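Local coordinates for protein colicin-B (PDB 1RH1) that kills Escherichia coli and closely related bacteria by forming channels that depolarise the cytoplasmic membrane and dissipate cellular energy, at residues 323-326 against 327-331; 356-359 against 360-363. All coordinates share one frame; numbering follows the deposited sequence.

Contact 1 of 2, residues 323-326 against 327-331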
loop_
_atom_site.group_PDB
_atom_site.type_symbol
_atom_site.label_atom_id
_atom_site.label_comp_id
_atom_site.label_asym_id
_atom_site.label_seq_id
_atom_site.Cartn_x
_atom_site.Cartn_y
_atom_site.Cartn_z
ATOM N N THR A 323 -16.110 11.378 -9.708
ATOM C CA THR A 323 -17.457 10.820 -9.596
ATOM C C THR A 323 -18.495 11.917 -9.583
ATOM O O THR A 323 -19.495 11.757 -10.274
ATOM C CB THR A 323 -17.713 9.979 -8.341
ATOM O OG1 THR A 323 -17.646 10.846 -7.222
ATOM C CG2 THR A 323 -16.741 8.822 -8.248
ATOM N N LYS A 324 -18.301 13.028 -8.866
ATOM C CA LYS A 324 -19.235 14.129 -8.981
ATOM C C LYS A 324 -19.278 14.644 -10.426
ATOM O O LYS A 324 -20.380 14.915 -10.902
ATOM C CB LYS A 324 -18.835 15.264 -8.038
ATOM C CG LYS A 324 -19.840 16.418 -7.883
ATOM C CD LYS A 324 -21.171 15.886 -7.359
ATOM C CE LYS A 324 -22.128 16.932 -6.781
ATOM N NZ LYS A 324 -22.653 17.857 -7.763
ATOM N N THR A 325 -18.176 14.735 -11.194
ATOM C CA THR A 325 -18.245 15.249 -12.558
ATOM C C THR A 325 -19.129 14.384 -13.432
ATOM O O THR A 325 -20.030 14.878 -14.099
ATOM C CB THR A 325 -16.839 15.336 -13.167
ATOM O OG1 THR A 325 -16.158 16.297 -12.391
ATOM C CG2 THR A 325 -16.804 15.811 -14.597
ATOM N N SER A 326 -18.904 13.074 -13.333
ATOM C CA SER A 326 -19.662 12.050 -14.029
ATOM C C SER A 326 -21.159 12.265 -13.829
ATOM O O SER A 326 -21.920 12.360 -14.783
ATOM C CB SER A 326 -19.253 10.715 -13.480
ATOM O OG SER A 326 -19.838 9.672 -14.220
ATOM N N GLU A 327 -21.567 12.450 -12.577
ATOM C CA GLU A 327 -22.951 12.652 -12.202
ATOM C C GLU A 327 -23.493 13.932 -12.813
ATOM O O GLU A 327 -24.586 13.912 -13.375
ATOM C CB GLU A 327 -22.950 12.657 -10.701
ATOM C CG GLU A 327 -24.228 12.746 -9.895
ATOM C CD GLU A 327 -23.910 12.903 -8.399
ATOM O OE1 GLU A 327 -24.131 13.990 -7.845
ATOM O OE2 GLU A 327 -23.421 11.943 -7.787
ATOM N N VAL A 328 -22.736 15.031 -12.795
ATOM C CA VAL A 328 -23.170 16.299 -13.375
ATOM C C VAL A 328 -23.265 16.212 -14.889
ATOM O O VAL A 328 -24.185 16.745 -15.501
ATOM C CB VAL A 328 -22.183 17.401 -12.965
ATOM C CG1 VAL A 328 -22.528 18.711 -13.632
ATOM C CG2 VAL A 328 -22.242 17.581 -11.460
ATOM N N ILE A 329 -22.311 15.529 -15.517
ATOM C CA ILE A 329 -22.327 15.330 -16.959
ATOM C C ILE A 329 -23.524 14.472 -17.325
ATOM O O ILE A 329 -24.045 14.608 -18.423
ATOM C CB ILE A 329 -20.997 14.656 -17.403
ATOM C CG1 ILE A 329 -19.861 15.608 -17.134
ATOM C CG2 ILE A 329 -21.005 14.295 -18.875
ATOM C CD1 ILE A 329 -20.035 17.036 -17.675
ATOM N N ILE A 330 -24.001 13.595 -16.436
ATOM C CA ILE A 330 -25.163 12.804 -16.764
ATOM C C ILE A 330 -26.443 13.552 -16.576
ATOM O O ILE A 330 -27.367 13.327 -17.362
ATOM C CB ILE A 330 -25.154 11.542 -15.939
ATOM C CG1 ILE A 330 -24.173 10.648 -16.685
ATOM C CG2 ILE A 330 -26.532 10.863 -15.774
ATOM C CD1 ILE A 330 -23.781 9.407 -15.871
ATOM N N SER A 331 -26.482 14.423 -15.561
ATOM C CA SER A 331 -27.633 15.280 -15.364
ATOM C C SER A 331 -27.786 16.170 -16.602
ATOM O O SER A 331 -28.879 16.220 -17.141
ATOM C CB SER A 331 -27.420 16.104 -14.105
ATOM O OG SER A 331 -26.995 17.452 -14.355
#
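Glu327 meets Thr323 and Lys324 one turn back along the same helix. Its N donates to Thr323 O at 3.2 Å, one of four such i to i+4 backbone bonds that join 323-326 to 327-331. The side chain runs back beside Lys324: CG is anti to the backbone N (chi1 -176°) and the chain stays extended beyond it, while that of Lys324 bends twice, at chi2 and chi4. The two cross obliquely, so that the carboxylate meets the aliphatic part of the lysine first, with OE1 3.5 Å from Lys324 CD. The ammonium itself is set back, Lys324 NZ lying 4.1 Å from Glu327 OE1, beyond a salt bridge; any attraction is probably a diffuse one.

Val328 follows, its N bonded to Lys324 O. One methyl, CG2, stands beside the backbone N and rests 3.3 Å from that same Lys324 O, with the lysine ammonium also near it. At Ile329 the N to Thr325 O bond is 2.8 Å long. Ile329 CG1 lies beside Thr325 CG2 at 4.0 Å, the two side chains pointing the same way; together with Val328 they face helix 457-472, where Leu466 and Ser465 receive them. Thr325 OG1 turns back to Val321 O within its own helix. Ile330 N bonds to Ser326 O, and Ile330 CG1 lies 3.4 Å from the same oxygen. Ser326 and Ile330 pack on Asn356 and Ala352 of helix 342-357. Last, Ser331 OG donates to Val328 O at 3.1 Å, a serine hydroxyl folding back onto a carbonyl of the preceding turn.

The whole is a regular alpha-helical segment of the long helix 291-340, held between two helices of the colicin pore-forming domain, with Thr323 and Glu327 exposed.

Contact 2 of 2, residues 356-359 against 360-363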
loop_
_atom_site.group_PDB
_atom_site.type_symbol
_atom_site.label_atom_id
_atom_site.label_comp_id
_atom_site.label_asym_id
_atom_site.label_seq_id
_atom_site.Cartn_x
_atom_site.Cartn_y
_atom_site.Cartn_z
ATOM N N ASN A 356 -15.247 9.278 -15.606
ATOM C CA ASN A 356 -15.257 8.489 -14.396
ATOM C C ASN A 356 -14.151 7.458 -14.345
ATOM O O ASN A 356 -13.882 6.877 -13.299
ATOM C CB ASN A 356 -16.570 7.781 -14.231
ATOM C CG ASN A 356 -16.831 7.619 -12.746
ATOM O OD1 ASN A 356 -16.657 6.565 -12.143
ATOM N ND2 ASN A 356 -17.222 8.707 -12.101
ATOM N N ASN A 357 -13.472 7.244 -15.465
ATOM C CA ASN A 357 -12.324 6.348 -15.521
ATOM C C ASN A 357 -11.006 7.031 -15.879
ATOM O O ASN A 357 -9.934 6.430 -15.806
ATOM C CB ASN A 357 -12.580 5.256 -16.541
ATOM C CG ASN A 357 -13.839 4.474 -16.272
ATOM O OD1 ASN A 357 -14.444 4.014 -17.235
ATOM N ND2 ASN A 357 -14.261 4.322 -15.010
ATOM N N PHE A 358 -11.095 8.306 -16.264
ATOM C CA PHE A 358 -9.993 9.137 -16.680
ATOM C C PHE A 358 -8.847 9.237 -15.697
ATOM O O PHE A 358 -7.817 9.792 -16.036
ATOM C CB PHE A 358 -10.552 10.476 -16.953
ATOM C CG PHE A 358 -9.667 11.285 -17.842
ATOM C CD1 PHE A 358 -9.798 11.124 -19.208
ATOM C CD2 PHE A 358 -8.779 12.204 -17.292
ATOM C CE1 PHE A 358 -9.021 11.899 -20.056
ATOM C CE2 PHE A 358 -8.008 12.973 -18.131
ATOM C CZ PHE A 358 -8.132 12.818 -19.509
ATOM N N GLN A 359 -8.970 8.717 -14.478
ATOM C CA GLN A 359 -7.888 8.687 -13.514
ATOM C C GLN A 359 -6.623 8.040 -14.087
ATOM O O GLN A 359 -6.592 6.957 -14.684
ATOM C CB GLN A 359 -8.415 7.945 -12.310
ATOM C CG GLN A 359 -7.515 8.022 -11.099
ATOM C CD GLN A 359 -8.313 7.781 -9.827
ATOM O OE1 GLN A 359 -9.464 7.322 -9.872
ATOM N NE2 GLN A 359 -7.745 8.101 -8.658
ATOM N N GLY A 360 -5.557 8.808 -13.951
ATOM C CA GLY A 360 -4.273 8.387 -14.469
ATOM C C GLY A 360 -4.075 8.820 -15.924
ATOM O O GLY A 360 -2.925 8.868 -16.389
ATOM N N LYS A 361 -5.160 9.124 -16.664
ATOM C CA LYS A 361 -5.044 9.588 -18.037
ATOM C C LYS A 361 -4.745 11.085 -18.092
ATOM O O LYS A 361 -4.740 11.828 -17.095
ATOM C CB LYS A 361 -6.335 9.249 -18.785
ATOM C CG LYS A 361 -6.612 7.741 -18.794
ATOM C CD LYS A 361 -7.996 7.375 -19.334
ATOM C CE LYS A 361 -8.428 5.962 -18.900
ATOM N NZ LYS A 361 -9.883 5.863 -18.827
ATOM N N THR A 362 -4.441 11.483 -19.321
ATOM C CA THR A 362 -3.964 12.818 -19.641
ATOM C C THR A 362 -4.928 13.540 -20.564
ATOM O O THR A 362 -5.306 12.887 -21.541
ATOM C CB THR A 362 -2.571 12.614 -20.275
ATOM O OG1 THR A 362 -1.798 12.070 -19.216
ATOM C CG2 THR A 362 -1.894 13.862 -20.830
ATOM N N ILE A 363 -5.330 14.818 -20.392
ATOM C CA ILE A 363 -6.271 15.386 -21.367
ATOM C C ILE A 363 -5.615 15.501 -22.728
ATOM O O ILE A 363 -4.387 15.445 -22.803
ATOM C CB ILE A 363 -6.822 16.828 -21.029
ATOM C CG1 ILE A 363 -5.723 17.803 -20.701
ATOM C CG2 ILE A 363 -7.778 16.728 -19.853
ATOM C CD1 ILE A 363 -6.311 19.192 -20.539
#
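Phe358 and Lys361 meet across a type II beta turn, and both backbone and side chains join them. Among the polar contacts, the turn is closed by Lys361 N donating to Phe358 O at 2.8 Å, the donor nitrogen lying above the carbonyl plane, 38° out of it. Gly360 occupies the third position, with a positive phi. A beta carbon at this position would run into Gln359 O, a collision that the bare glycine backbone avoids. A second, weak hydrogen bond runs from Lys361 NZ to Asn357 O at 3.1 Å. The lysine can make it because its chain is extended beyond CG and passes back over the turn, CD lying 3.8 Å from Phe358 CA on the way.

The aromatic contact begins at the root of the same lysine. Lys361 CB sits squarely over one face of the Phe358 ring, 3.8 Å from its centroid and only 4° off the normal, a CH-pi contact. The phenylalanine side chain leaves with CG anti to the backbone N (chi1 -159°), which carries the ring forward toward the residues after the turn. Its far end, CZ, lies 3.4 Å from Thr362 C, and Ile363 N comes to the ring edge in its plane.

Apolar packing completes the set: Ile363 CG2 touches Phe358 CZ at 3.9 Å.

The turn opens the loop between helix 342-357 and helix 366-376. Phe358 and Ile363 both lean on Leu461 of helix 457-472, and Ile363 also reaches Glu448 and Val451 of helix 441-452. On the side of helix 291-340, Gln359 packs against Glu318 and Leu322.

Contacts 1 and 2 are both local, between residues close in sequence, and both turn apolar groups to the same bundle. Contact 1 does this within helix 291-340, contact 2 at the turn after helix 342-357, the next helix in the chain. Their centres are about 15 Å apart, yet they touch: Asn356 ND2 packs 3.2 Å from Ser326 CB and, on the same amide nitrogen, 3.3 Å from Thr323 CA. Helix 457-472, which lies within a predicted transmembrane segment, is a shared neighbour, meeting Thr325, Val328 and Ile329 in contact 1 and Phe358 and Ile363 in contact 2.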